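Local coordinates for protein 6-phosphogluconate dehydrogenase NAD-binding (Dyadobacter fermentans, PDB 4GBJ) that probably acts as an NAD(P)-dependent oxidoreductase of the 6-phosphogluconate and 3-hydroxyisobutyrate dehydrogenase family, pairing a Rossmann-type domain with a helical one, at residues D57-G62 with V84-K89; F79-V84 with H111-A116; N136-G141 with F161-D166; M188-T193 with L287-D292; P233-F238 with N279-A284. One frame throughout, in Å; residues are numbered along the deposited sequence.

Contact 1 of 5, residues D57-G62 with V84-K89; sequences DAITPG and VEKLGK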
# COMPACT_ATOMS: atom_id res chain seq x y z
N ASP B 57 -30.75 30.92 -4.08
CA ASP B 57 -30.55 32.30 -3.65
C ASP B 57 -29.06 32.63 -3.46
O ASP B 57 -28.70 33.80 -3.41
CB ASP B 57 -31.30 32.56 -2.33
CG ASP B 57 -32.81 32.36 -2.37
OD1 ASP B 57 -33.42 32.55 -3.47
OD2 ASP B 57 -33.41 32.09 -1.30
N ALA B 58 -28.20 31.60 -3.35
CA ALA B 58 -26.75 31.72 -3.17
C ALA B 58 -26.02 31.93 -4.52
O ALA B 58 -24.90 32.45 -4.54
CB ALA B 58 -26.22 30.45 -2.51
N ILE B 59 -26.65 31.52 -5.64
CA ILE B 59 -26.04 31.53 -6.97
C ILE B 59 -26.08 32.89 -7.63
O ILE B 59 -27.11 33.54 -7.62
CB ILE B 59 -26.73 30.48 -7.91
CG1 ILE B 59 -26.69 29.07 -7.29
CG2 ILE B 59 -26.05 30.46 -9.28
CD1 ILE B 59 -25.33 28.51 -7.11
N THR B 60 -24.96 33.28 -8.23
CA THR B 60 -24.82 34.51 -9.00
C THR B 60 -24.62 34.13 -10.47
O THR B 60 -23.65 33.43 -10.76
CB THR B 60 -23.61 35.34 -8.50
OG1 THR B 60 -23.82 35.74 -7.15
CG2 THR B 60 -23.38 36.61 -9.34
N PRO B 61 -25.44 34.63 -11.42
CA PRO B 61 -25.18 34.37 -12.85
C PRO B 61 -23.72 34.68 -13.21
O PRO B 61 -23.22 35.72 -12.80
CB PRO B 61 -26.14 35.33 -13.55
CG PRO B 61 -27.25 35.47 -12.61
CD PRO B 61 -26.65 35.46 -11.25
N GLY B 62 -23.01 33.74 -13.83
CA GLY B 62 -21.62 33.96 -14.20
C GLY B 62 -20.60 33.89 -13.08
O GLY B 62 -19.41 34.04 -13.34
N VAL B 84 -28.80 25.36 -12.27
CA VAL B 84 -27.70 25.44 -13.25
C VAL B 84 -27.98 26.60 -14.26
O VAL B 84 -27.07 27.32 -14.70
CB VAL B 84 -27.53 24.07 -13.99
CG1 VAL B 84 -26.46 24.14 -15.06
CG2 VAL B 84 -27.21 22.94 -13.01
N GLU B 85 -29.21 26.75 -14.64
CA GLU B 85 -29.61 27.84 -15.52
C GLU B 85 -29.35 29.20 -14.86
O GLU B 85 -28.89 30.13 -15.54
CB GLU B 85 -31.07 27.71 -15.90
CG GLU B 85 -31.52 28.90 -16.73
CD GLU B 85 -32.88 28.78 -17.40
OE1 GLU B 85 -33.77 28.08 -16.87
OE2 GLU B 85 -33.05 29.46 -18.43
N LYS B 86 -29.60 29.33 -13.54
CA LYS B 86 -29.31 30.59 -12.88
C LYS B 86 -27.79 30.82 -12.90
O LYS B 86 -27.36 31.89 -13.25
CB LYS B 86 -29.86 30.63 -11.48
CG LYS B 86 -29.78 32.02 -10.88
CD LYS B 86 -30.43 32.04 -9.55
CE LYS B 86 -30.37 33.40 -8.93
NZ LYS B 86 -30.93 33.38 -7.56
N LEU B 87 -26.98 29.80 -12.58
CA LEU B 87 -25.49 29.88 -12.67
C LEU B 87 -25.06 30.42 -14.06
O LEU B 87 -24.19 31.27 -14.14
CB LEU B 87 -24.88 28.50 -12.41
CG LEU B 87 -23.36 28.43 -12.42
CD1 LEU B 87 -22.76 29.41 -11.41
CD2 LEU B 87 -22.90 27.02 -12.17
N GLY B 88 -25.71 29.92 -15.11
CA GLY B 88 -25.66 30.48 -16.46
C GLY B 88 -24.32 30.68 -17.13
O GLY B 88 -23.33 30.04 -16.78
N LYS B 89 -24.31 31.59 -18.11
CA LYS B 89 -23.15 31.86 -18.97
C LYS B 89 -21.92 32.26 -18.18
O LYS B 89 -21.97 33.16 -17.36
CB LYS B 89 -23.47 32.96 -19.99
CG LYS B 89 -22.41 33.05 -21.08
CD LYS B 89 -22.70 34.16 -22.09
CE LYS B 89 -21.44 34.69 -22.75
NZ LYS B 89 -20.75 33.65 -23.57

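Contact 2 of 5, residues F79-V84 with H111-A116; sequences FSMELV and HEWYGA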
# COMPACT_ATOMS: atom_id res chain seq x y z
N PHE B 79 -28.33 20.20 -8.01
CA PHE B 79 -28.01 20.80 -9.29
C PHE B 79 -29.07 20.49 -10.36
O PHE B 79 -28.81 19.89 -11.42
CB PHE B 79 -26.59 20.40 -9.72
CG PHE B 79 -25.62 21.24 -8.92
CD1 PHE B 79 -25.22 22.48 -9.37
CD2 PHE B 79 -25.28 20.89 -7.62
CE1 PHE B 79 -24.43 23.31 -8.58
CE2 PHE B 79 -24.49 21.74 -6.82
CZ PHE B 79 -24.11 22.96 -7.29
N SER B 80 -30.28 21.00 -10.11
CA SER B 80 -31.41 20.88 -11.01
C SER B 80 -31.16 21.77 -12.21
O SER B 80 -30.33 22.67 -12.13
CB SER B 80 -32.68 21.31 -10.30
OG SER B 80 -32.57 22.68 -9.93
N MSE B 81 -31.93 21.60 -13.28
CA MSE B 81 -31.82 22.46 -14.46
C MSE B 81 -32.01 23.96 -14.15
O MSE B 81 -31.34 24.79 -14.75
CB MSE B 81 -32.87 22.05 -15.51
CG MSE B 81 -32.51 20.80 -16.28
SE MSE B 81 -33.77 20.70 -17.86
CE MSE B 81 -35.42 20.83 -17.05
N GLU B 82 -32.94 24.30 -13.23
CA GLU B 82 -33.27 25.68 -12.89
C GLU B 82 -32.14 26.33 -12.07
O GLU B 82 -31.87 27.50 -12.27
CB GLU B 82 -34.63 25.80 -12.17
CG GLU B 82 -34.65 25.29 -10.74
CD GLU B 82 -36.01 24.78 -10.29
OE1 GLU B 82 -36.13 23.56 -10.03
OE2 GLU B 82 -36.96 25.59 -10.26
N LEU B 83 -31.43 25.57 -11.24
CA LEU B 83 -30.32 26.11 -10.49
C LEU B 83 -29.12 26.34 -11.42
O LEU B 83 -28.53 27.43 -11.40
CB LEU B 83 -29.95 25.22 -9.30
CG LEU B 83 -28.85 25.82 -8.40
CD1 LEU B 83 -29.04 25.42 -6.95
CD2 LEU B 83 -27.45 25.37 -8.84
N VAL B 84 -28.80 25.36 -12.27
CA VAL B 84 -27.70 25.44 -13.25
C VAL B 84 -27.98 26.60 -14.26
O VAL B 84 -27.07 27.32 -14.70
CB VAL B 84 -27.53 24.07 -13.99
CG1 VAL B 84 -26.46 24.14 -15.06
CG2 VAL B 84 -27.21 22.94 -13.01
N HIS B 111 -24.62 21.64 -17.53
CA HIS B 111 -24.03 22.97 -17.32
C HIS B 111 -23.75 23.64 -18.66
O HIS B 111 -24.03 24.81 -18.80
CB HIS B 111 -22.74 22.87 -16.47
CG HIS B 111 -22.97 22.67 -15.00
ND1 HIS B 111 -23.66 21.56 -14.52
CD2 HIS B 111 -22.56 23.42 -13.95
CE1 HIS B 111 -23.66 21.68 -13.19
NE2 HIS B 111 -22.97 22.75 -12.80
N GLU B 112 -23.19 22.92 -19.62
CA GLU B 112 -22.91 23.46 -20.97
C GLU B 112 -24.16 23.89 -21.74
O GLU B 112 -24.02 24.69 -22.66
CB GLU B 112 -22.14 22.45 -21.84
CG GLU B 112 -20.73 22.17 -21.33
CD GLU B 112 -19.78 23.34 -21.13
OE1 GLU B 112 -18.80 23.18 -20.36
OE2 GLU B 112 -19.99 24.41 -21.76
N TRP B 113 -25.35 23.39 -21.39
CA TRP B 113 -26.58 23.84 -22.05
C TRP B 113 -26.83 25.31 -21.81
O TRP B 113 -27.40 25.99 -22.67
CB TRP B 113 -27.82 23.09 -21.53
CG TRP B 113 -27.84 21.60 -21.67
CD1 TRP B 113 -27.02 20.82 -22.44
CD2 TRP B 113 -28.83 20.74 -21.13
NE1 TRP B 113 -27.33 19.49 -22.24
CE2 TRP B 113 -28.48 19.42 -21.49
CE3 TRP B 113 -29.96 20.95 -20.33
CZ2 TRP B 113 -29.22 18.31 -21.06
CZ3 TRP B 113 -30.70 19.85 -19.92
CH2 TRP B 113 -30.32 18.54 -20.27
N TYR B 114 -26.45 25.78 -20.60
CA TYR B 114 -26.62 27.18 -20.18
C TYR B 114 -25.32 28.01 -20.26
O TYR B 114 -25.29 29.12 -19.75
CB TYR B 114 -27.14 27.17 -18.73
CG TYR B 114 -28.45 26.43 -18.67
CD1 TYR B 114 -29.58 26.93 -19.32
CD2 TYR B 114 -28.54 25.17 -18.09
CE1 TYR B 114 -30.75 26.18 -19.41
CE2 TYR B 114 -29.74 24.47 -18.08
CZ TYR B 114 -30.84 24.96 -18.77
OH TYR B 114 -32.02 24.28 -18.82
N GLY B 115 -24.27 27.49 -20.90
CA GLY B 115 -23.01 28.22 -21.02
C GLY B 115 -22.17 28.23 -19.75
O GLY B 115 -21.23 29.01 -19.64
N ALA B 116 -22.50 27.36 -18.77
CA ALA B 116 -21.77 27.24 -17.51
C ALA B 116 -20.75 26.10 -17.62
O ALA B 116 -20.83 25.29 -18.55
CB ALA B 116 -22.74 26.98 -16.36

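Contact 3 of 5, residues N136-G141 with F161-D166; sequences NICLSG and FDFGDD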
# COMPACT_ATOMS: atom_id res chain seq x y z
N ASN B 136 -4.71 17.32 -1.03
CA ASN B 136 -4.52 17.48 -2.47
C ASN B 136 -5.85 17.50 -3.19
O ASN B 136 -6.81 16.88 -2.74
CB ASN B 136 -3.65 16.35 -3.00
CG ASN B 136 -2.24 16.39 -2.46
OD1 ASN B 136 -1.44 17.20 -2.88
ND2 ASN B 136 -1.93 15.59 -1.46
N ILE B 137 -5.88 18.11 -4.35
CA ILE B 137 -7.09 18.10 -5.18
C ILE B 137 -6.74 17.72 -6.63
O ILE B 137 -5.67 18.05 -7.13
CB ILE B 137 -7.80 19.48 -5.07
CG1 ILE B 137 -9.31 19.37 -5.35
CG2 ILE B 137 -7.14 20.55 -5.95
CD1 ILE B 137 -10.05 20.67 -5.03
N CYS B 138 -7.69 17.06 -7.31
CA CYS B 138 -7.61 16.73 -8.74
C CYS B 138 -8.66 17.53 -9.43
O CYS B 138 -9.78 17.59 -8.94
CB CYS B 138 -7.79 15.23 -9.00
SG CYS B 138 -6.38 14.24 -8.46
N LEU B 139 -8.32 18.12 -10.57
CA LEU B 139 -9.27 18.94 -11.32
C LEU B 139 -9.40 18.41 -12.69
O LEU B 139 -8.40 18.05 -13.28
CB LEU B 139 -8.83 20.39 -11.43
CG LEU B 139 -8.48 21.13 -10.17
CD1 LEU B 139 -7.95 22.49 -10.53
CD2 LEU B 139 -9.69 21.22 -9.21
N SER B 140 -10.61 18.41 -13.22
CA SER B 140 -10.84 18.05 -14.62
C SER B 140 -12.11 18.78 -15.10
O SER B 140 -13.03 19.09 -14.32
CB SER B 140 -10.93 16.54 -14.79
OG SER B 140 -12.15 15.99 -14.34
N GLY B 141 -12.11 19.09 -16.39
CA GLY B 141 -13.14 19.90 -17.02
C GLY B 141 -12.52 20.99 -17.85
O GLY B 141 -11.33 20.93 -18.17
N PHE B 161 -3.67 18.80 -9.00
CA PHE B 161 -3.33 17.97 -10.15
C PHE B 161 -4.39 18.16 -11.23
O PHE B 161 -5.58 18.14 -10.94
CB PHE B 161 -3.19 16.50 -9.74
CG PHE B 161 -2.10 16.30 -8.72
CD1 PHE B 161 -0.82 15.92 -9.11
CD2 PHE B 161 -2.34 16.54 -7.37
CE1 PHE B 161 0.20 15.80 -8.17
CE2 PHE B 161 -1.33 16.36 -6.43
CZ PHE B 161 -0.06 15.99 -6.83
N ASP B 162 -3.96 18.38 -12.45
CA ASP B 162 -4.85 18.61 -13.57
C ASP B 162 -4.99 17.36 -14.42
O ASP B 162 -3.99 16.85 -14.89
CB ASP B 162 -4.33 19.77 -14.40
CG ASP B 162 -5.37 20.36 -15.36
OD1 ASP B 162 -5.44 21.61 -15.48
OD2 ASP B 162 -6.05 19.58 -16.04
N PHE B 163 -6.21 16.86 -14.61
CA PHE B 163 -6.46 15.64 -15.39
C PHE B 163 -7.22 15.94 -16.73
O PHE B 163 -7.84 15.03 -17.30
CB PHE B 163 -7.18 14.60 -14.50
CG PHE B 163 -6.18 13.89 -13.63
CD1 PHE B 163 -5.50 12.77 -14.08
CD2 PHE B 163 -5.80 14.43 -12.41
CE1 PHE B 163 -4.45 12.23 -13.35
CE2 PHE B 163 -4.81 13.82 -11.64
CZ PHE B 163 -4.10 12.76 -12.14
N GLY B 164 -7.09 17.16 -17.27
CA GLY B 164 -7.60 17.50 -18.59
C GLY B 164 -9.06 17.85 -18.70
O GLY B 164 -9.70 18.21 -17.71
N ASP B 165 -9.58 17.78 -19.93
CA ASP B 165 -10.93 18.21 -20.32
C ASP B 165 -12.07 17.36 -19.85
O ASP B 165 -13.18 17.89 -19.74
CB ASP B 165 -11.06 18.25 -21.87
CG ASP B 165 -10.11 19.18 -22.61
OD1 ASP B 165 -9.71 20.22 -22.03
OD2 ASP B 165 -9.81 18.89 -23.79
N ASP B 166 -11.89 16.04 -19.75
CA ASP B 166 -12.99 15.14 -19.40
C ASP B 166 -13.53 15.51 -17.99
O ASP B 166 -12.80 15.32 -17.02
CB ASP B 166 -12.49 13.67 -19.45
CG ASP B 166 -13.43 12.58 -18.89
OD1 ASP B 166 -14.58 12.90 -18.50
OD2 ASP B 166 -13.02 11.41 -18.84
O HOH W 1 -8.27 21.00 -19.84

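Contact 4 of 5, residues M188-T193 with L287-D292; sequences MGEAFT and LGASDD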
# COMPACT_ATOMS: atom_id res chain seq x y z
N MSE B 188 -3.24 -5.62 4.91
CA MSE B 188 -2.79 -5.58 6.30
C MSE B 188 -3.65 -6.51 7.20
O MSE B 188 -3.10 -7.23 8.03
CB MSE B 188 -2.79 -4.16 6.85
CG MSE B 188 -1.61 -3.39 6.34
SE MSE B 188 -1.33 -1.63 7.07
CE MSE B 188 -2.78 -0.61 6.38
N GLY B 189 -4.96 -6.54 6.99
CA GLY B 189 -5.81 -7.50 7.70
C GLY B 189 -5.36 -8.94 7.49
O GLY B 189 -5.17 -9.70 8.44
N GLU B 190 -5.09 -9.29 6.24
CA GLU B 190 -4.63 -10.63 5.88
C GLU B 190 -3.30 -10.93 6.47
O GLU B 190 -3.10 -11.99 7.10
CB GLU B 190 -4.56 -10.81 4.34
CG GLU B 190 -5.95 -10.80 3.70
CD GLU B 190 -5.97 -11.07 2.20
OE1 GLU B 190 -5.06 -11.78 1.74
OE2 GLU B 190 -6.84 -10.54 1.48
N ALA B 191 -2.35 -10.02 6.27
CA ALA B 191 -0.97 -10.18 6.73
C ALA B 191 -0.89 -10.19 8.23
O ALA B 191 -0.23 -11.09 8.78
CB ALA B 191 -0.08 -9.09 6.16
N PHE B 192 -1.61 -9.27 8.92
CA PHE B 192 -1.54 -9.20 10.39
C PHE B 192 -2.23 -10.34 11.06
O PHE B 192 -1.74 -10.80 12.10
CB PHE B 192 -2.07 -7.89 10.94
CG PHE B 192 -1.39 -6.58 10.56
CD1 PHE B 192 -0.28 -6.56 9.71
CD2 PHE B 192 -1.88 -5.38 11.03
CE1 PHE B 192 0.31 -5.36 9.33
CE2 PHE B 192 -1.28 -4.16 10.67
CZ PHE B 192 -0.21 -4.16 9.79
N THR B 193 -3.28 -10.91 10.42
CA THR B 193 -3.97 -12.12 10.90
C THR B 193 -3.09 -13.33 10.73
O THR B 193 -3.05 -14.15 11.63
CB THR B 193 -5.34 -12.28 10.19
OG1 THR B 193 -6.10 -11.14 10.56
CG2 THR B 193 -6.09 -13.53 10.61
N LEU B 287 -11.52 -6.56 9.45
CA LEU B 287 -11.99 -7.61 10.35
C LEU B 287 -12.39 -8.86 9.64
O LEU B 287 -12.42 -9.89 10.29
CB LEU B 287 -13.18 -7.17 11.24
CG LEU B 287 -12.85 -6.36 12.45
CD1 LEU B 287 -14.11 -5.98 13.20
CD2 LEU B 287 -11.93 -7.15 13.42
N GLY B 288 -12.71 -8.81 8.34
CA GLY B 288 -13.08 -10.03 7.61
C GLY B 288 -12.01 -11.11 7.64
O GLY B 288 -12.32 -12.30 7.72
N ALA B 289 -10.76 -10.71 7.57
CA ALA B 289 -9.63 -11.66 7.59
C ALA B 289 -9.58 -12.38 8.94
O ALA B 289 -9.21 -13.54 8.98
CB ALA B 289 -8.30 -10.94 7.34
N SER B 290 -9.98 -11.66 10.04
CA SER B 290 -10.02 -12.19 11.40
C SER B 290 -11.17 -13.17 11.51
O SER B 290 -10.98 -14.28 12.02
CB SER B 290 -10.15 -11.07 12.42
OG SER B 290 -8.97 -10.28 12.41
N ASP B 291 -12.33 -12.80 10.95
CA ASP B 291 -13.50 -13.68 10.86
C ASP B 291 -13.19 -14.99 10.17
O ASP B 291 -13.49 -16.03 10.69
CB ASP B 291 -14.63 -13.02 10.09
CG ASP B 291 -15.16 -11.76 10.68
OD1 ASP B 291 -15.07 -11.61 11.92
OD2 ASP B 291 -15.76 -10.96 9.92
N ASP B 292 -12.58 -14.92 9.01
CA ASP B 292 -12.23 -16.11 8.21
C ASP B 292 -11.23 -16.99 8.85
O ASP B 292 -11.25 -18.18 8.60
CB ASP B 292 -11.67 -15.75 6.85
CG ASP B 292 -12.64 -15.07 5.92
OD1 ASP B 292 -13.83 -15.05 6.24
OD2 ASP B 292 -12.20 -14.64 4.82
O HOH W 2 -7.77 -8.49 10.58

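Contact 5 of 5, residues P233-F238 with N279-A284; sequences PVAFRF and NLDWGA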
# COMPACT_ATOMS: atom_id res chain seq x y z
N PRO B 233 -12.97 5.58 17.35
CA PRO B 233 -14.10 6.35 16.82
C PRO B 233 -14.16 6.30 15.30
O PRO B 233 -13.24 5.88 14.63
CB PRO B 233 -13.84 7.77 17.36
CG PRO B 233 -12.36 7.86 17.39
CD PRO B 233 -11.90 6.49 17.82
N VAL B 234 -15.28 6.71 14.78
CA VAL B 234 -15.57 6.65 13.36
C VAL B 234 -15.11 7.89 12.65
O VAL B 234 -15.50 8.98 13.03
CB VAL B 234 -17.08 6.42 13.17
CG1 VAL B 234 -17.45 6.36 11.69
CG2 VAL B 234 -17.51 5.14 13.88
N ALA B 235 -14.30 7.70 11.61
CA ALA B 235 -13.83 8.75 10.69
C ALA B 235 -14.68 8.75 9.43
O ALA B 235 -15.03 9.82 8.96
CB ALA B 235 -12.36 8.52 10.32
N PHE B 236 -15.03 7.54 8.89
CA PHE B 236 -15.90 7.37 7.72
C PHE B 236 -16.80 6.14 8.02
O PHE B 236 -16.28 5.04 8.26
CB PHE B 236 -14.99 7.16 6.49
CG PHE B 236 -15.61 7.36 5.13
CD1 PHE B 236 -16.17 8.59 4.78
CD2 PHE B 236 -15.55 6.36 4.16
CE1 PHE B 236 -16.71 8.78 3.51
CE2 PHE B 236 -16.07 6.57 2.88
CZ PHE B 236 -16.65 7.78 2.57
N ARG B 237 -18.13 6.32 8.07
CA ARG B 237 -19.03 5.23 8.48
C ARG B 237 -18.99 4.05 7.54
O ARG B 237 -18.85 4.23 6.34
CB ARG B 237 -20.49 5.70 8.69
CG ARG B 237 -21.15 4.92 9.81
CD ARG B 237 -22.31 5.66 10.45
NE ARG B 237 -23.24 4.71 11.07
CZ ARG B 237 -24.14 3.98 10.42
NH1 ARG B 237 -24.29 4.10 9.11
NH2 ARG B 237 -24.93 3.14 11.08
N PHE B 238 -19.08 2.84 8.09
CA PHE B 238 -18.86 1.57 7.36
C PHE B 238 -19.67 1.44 6.07
O PHE B 238 -19.09 1.14 5.01
CB PHE B 238 -19.12 0.37 8.28
CG PHE B 238 -18.69 -0.98 7.83
CD1 PHE B 238 -17.39 -1.42 8.07
CD2 PHE B 238 -19.61 -1.89 7.32
CE1 PHE B 238 -16.97 -2.68 7.66
CE2 PHE B 238 -19.21 -3.18 6.95
CZ PHE B 238 -17.88 -3.56 7.10
N ASN B 279 -21.97 0.56 12.38
CA ASN B 279 -21.57 1.74 13.15
C ASN B 279 -20.06 1.84 13.34
O ASN B 279 -19.60 2.76 13.99
CB ASN B 279 -22.28 1.77 14.50
CG ASN B 279 -23.75 1.78 14.32
OD1 ASN B 279 -24.27 2.62 13.61
ND2 ASN B 279 -24.45 0.81 14.87
N LEU B 280 -19.28 0.93 12.77
CA LEU B 280 -17.84 1.02 12.92
C LEU B 280 -17.26 1.88 11.82
O LEU B 280 -17.95 2.19 10.88
CB LEU B 280 -17.23 -0.39 12.87
CG LEU B 280 -17.73 -1.37 13.96
CD1 LEU B 280 -16.98 -2.69 13.87
CD2 LEU B 280 -17.55 -0.82 15.37
N ASP B 281 -15.97 2.24 11.91
CA ASP B 281 -15.27 2.92 10.85
C ASP B 281 -15.14 1.99 9.63
O ASP B 281 -15.03 0.77 9.79
CB ASP B 281 -13.88 3.35 11.35
CG ASP B 281 -13.16 4.21 10.38
OD1 ASP B 281 -13.62 5.38 10.18
OD2 ASP B 281 -12.18 3.72 9.74
N TRP B 282 -15.01 2.57 8.45
CA TRP B 282 -14.87 1.79 7.21
C TRP B 282 -13.61 0.93 7.23
O TRP B 282 -13.60 -0.09 6.58
CB TRP B 282 -14.90 2.69 5.98
CG TRP B 282 -13.60 3.38 5.69
CD1 TRP B 282 -12.95 4.27 6.48
CD2 TRP B 282 -12.91 3.36 4.44
NE1 TRP B 282 -11.85 4.77 5.83
CE2 TRP B 282 -11.80 4.24 4.56
CE3 TRP B 282 -13.10 2.68 3.23
CZ2 TRP B 282 -10.89 4.45 3.52
CZ3 TRP B 282 -12.17 2.85 2.21
CH2 TRP B 282 -11.05 3.70 2.38
N GLY B 283 -12.61 1.28 8.05
CA GLY B 283 -11.43 0.46 8.27
C GLY B 283 -11.75 -0.94 8.75
O GLY B 283 -10.94 -1.87 8.57
N ALA B 284 -12.94 -1.14 9.37
CA ALA B 284 -13.35 -2.45 9.87
C ALA B 284 -13.54 -3.46 8.76
O ALA B 284 -13.74 -4.62 9.07
CB ALA B 284 -14.63 -2.32 10.69

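Contact 1 of 5, residues D57-G62 with V84-K89
I59 lies with its CG2 branch on the last turn of helix 81-87, against the backbone of L87 as much as its side chain: CG2 comes to 3.5 Å from L87 CA, tighter than an ordinary carbon contact, and 3.9 Å from L87 CB. With CG2 anti to its own backbone N, I59 offers that methyl to the helix, while the L87 side chain leaves its CB in touch and leads off toward V65. K86 instead reaches along the loop toward D57. Its chain is extended, and CE passes 3.5 Å from I59 O on the way to a hydrogen bond between NZ and the carbonyl O of I56; NZ stays 4.9 Å from D57 OD1, where the opposite charges may still attract weakly. Both segments belong to the Rossmann-type domain, where the 57-62 loop leads into strand 64-67 and the helix end runs out at G88, a residue of positive phi. P61 sets CA, CB and CG beside K86 O, and the next peptide is pinned to the helix end by G62 N donating to L87 O at 2.8 Å, nearly straight at 171°. G62 CA then makes a CA-H...O contact with K89 O, 3.3 Å away.

Contact 2 of 5, residues F79-V84 with H111-A116
The selenium of M81, a selenomethionine here, meets W113 at the rim of the indole and in its plane: SE stands 3.8 Å from W113 CZ3, a Met-aromatic contact made edge-on. M81 bends at chi3 (-53°), which turns CE aside while SE also comes within 4.1 Å of Y114 OH. The Y114 ring lies beside the first turn of helix 81-87, with CE2 3.7 Å from M81 O and CD2 3.8 Å from V84 CG1. V84 packs against both Y114 and H111. Its CG1 sits over one face of the H111 imidazole, 3.9 Å from the ring centroid and 17° off the normal, a CH-pi contact, and also packs on H111 CA at 3.5 Å. Helix 101-113 ends in a Schellman motif with G115 at C-prime, A116 N bonding H111 O and G115 N, weakly, E112 O. S80 is the N-cap of helix 81-87, its OG accepting a weak bond from L83 N. On this flank of the Rossmann-type domain the segments share no hydrogen bond. H111 has ND1 bonded to L107 O and NE2 to H93 ND1; these outside partners would fix the rotation of the imidazole and leave its face to V84 in an apolar contact.

Contact 3 of 5, residues N136-G141 with F161-D166
Parallel strands 136-139 and 159-162 are joined by a ladder of backbone bonds: F161 N to I137 O, L139 N to F161 O and F163 N to L139 O, each 2.8 Å. Beyond the strands the pairing carries on through G141 N to G164 O at 2.9 Å, and CA-H...O contacts such as C138 CA to F161 O fill in between.

Side-chain hydrogen bonds tie the exit loops. S140 OG, set between its backbone N and carbonyl carbon (chi1 76°), donates to D166 O at 2.8 Å in the carbonyl plane, and D162 OD2 accepts from G164 N in an Asx turn. Beyond the segments, S140 OG is hydrogen-bonded to A170 N, while D162 and D166 form salt bridges with K146 and R105.

C138 and F161 share one face of the sheet; C138 SG lies 4.1 Å from F161 CB and also meets F163, 3.6 Å from CE2 and oblique to that ring. The F161 ring turns its edge to N136, with CE2 3.6 Å from N136 OD1 and the amide plane 59° from the ring.

These strands and helix 143-153 form a beta-alpha-beta crossover at one end of the sheet, with strand 117-124 antiparallel along the far side of 136-139. L139 packs on helix 143-153, whereas C138 faces helix 169-197, about 6 Å between its side chain and that of K174, the predicted active-site residue, and M208 of the second subunit covers C138 and F161.

Contact 4 of 5, residues M188-T193 with L287-D292
A289 presses its CB into the backbone of helix 169-197 at G189, where no side chain intervenes: A289 CB lies 3.5 Å from G189 O and 3.8 Å from E190 N. This small-residue contact lets the segments approach to 8.6 Å between axes, crossing at -42°. The A289 carbonyl O in turn receives the T193 methyl, CG2 standing 3.5 Å from it. That branch is anti to the T193 backbone N, whereas OG1 lies beside N (chi1 -62°) and folds back to donate to G189 O at 2.7 Å, tilted 27° from the carbonyl plane. T193 N reaches the same oxygen from the opposite face, giving G189 O two donors from one residue.

S290 follows, its hydroxyl facing T193 through a water. This water donates to T193 OG1 at 3.1 Å and is hydrogen-bonded to S290 OG at 2.8 Å, joining two hydroxyls that stand 3.5 Å apart. T193 OG1 is also bound by R202 and S290 OG, weakly, by N229, so both hydroxyls have further partners.

Short helix 288-292 thus docks near the C-terminal end of the long helix 169-197 in the helical domain. Helix 202-211 contributes R202 beside S290, helix 217-228 lies against M188 and F192, and the second subunit reaches E190 through the backbone N of its F261.

Contact 5 of 5, residues P233-F238 with N279-A284
D281 grips the 233-238 loop through one carboxylate oxygen, in a pairing of two loops of the helical domain that sits ahead of helices 238-254 and 288-292. OD1 accepts from A235 N at 2.8 Å and from F236 N at 2.9 Å, the two donors arriving from opposite faces of the carboxylate plane; F236 N comes nearly along the C-O axis, A235 N from the anti side. The other oxygen, OD2, takes G283 N from above the carboxylate plane and closes an Asx turn at the start of the 3-10 segment. With CG anti to the backbone N (chi1 -172°), D281 can serve both its own turn and the facing loop.

Backbone groups pair too. F236 O receives W282 N at 2.8 Å, and L280 O accepts a weak bond from F238 N, so that R237 and D281 face each other in a single bridge. D281 is further bound to Y231 through the backbone. At the solvent edge, R237 and N279 run side by side, pointing the same way: NH2 donates to N279 OD1 at 2.7 Å, with the oxygen close to the guanidinium plane but the donor 37° out of the amide carbonyl plane.

Ring contacts complete the pairing. F238 turns its edge to D281 O and A284, CE1 lying 3.8 Å from A284 CB, while F269 meets its ring edge-to-face. F236, its side chain about 8 Å from that of the predicted active-site K174, makes a T-shaped pair with W282, planes 82° apart: its CD2 stands over the indole face, 3.9 Å from W282 CG.

Contacts 1, 2 and 3 belong to the Rossmann-type domain, contacts 4 and 5 to the helical one. Contacts 1 and 2 touch, share V84 and both use helix 81-87: its C-terminal end meets the 57-62 loop, its N-terminal half the end of helix 101-113. Contact 3, nearer the centre of the chain, is a strand ladder at the edge of the sheet that also reaches the second subunit, as does contact 4. Contact 4 alone is wholly buried, and relies on small residues and a water; the other four are partly exposed. Contact 5 adjoins it in sequence, about 16 Å away between centres, and replaces helix packing with a carboxylate-centred hydrogen-bond network.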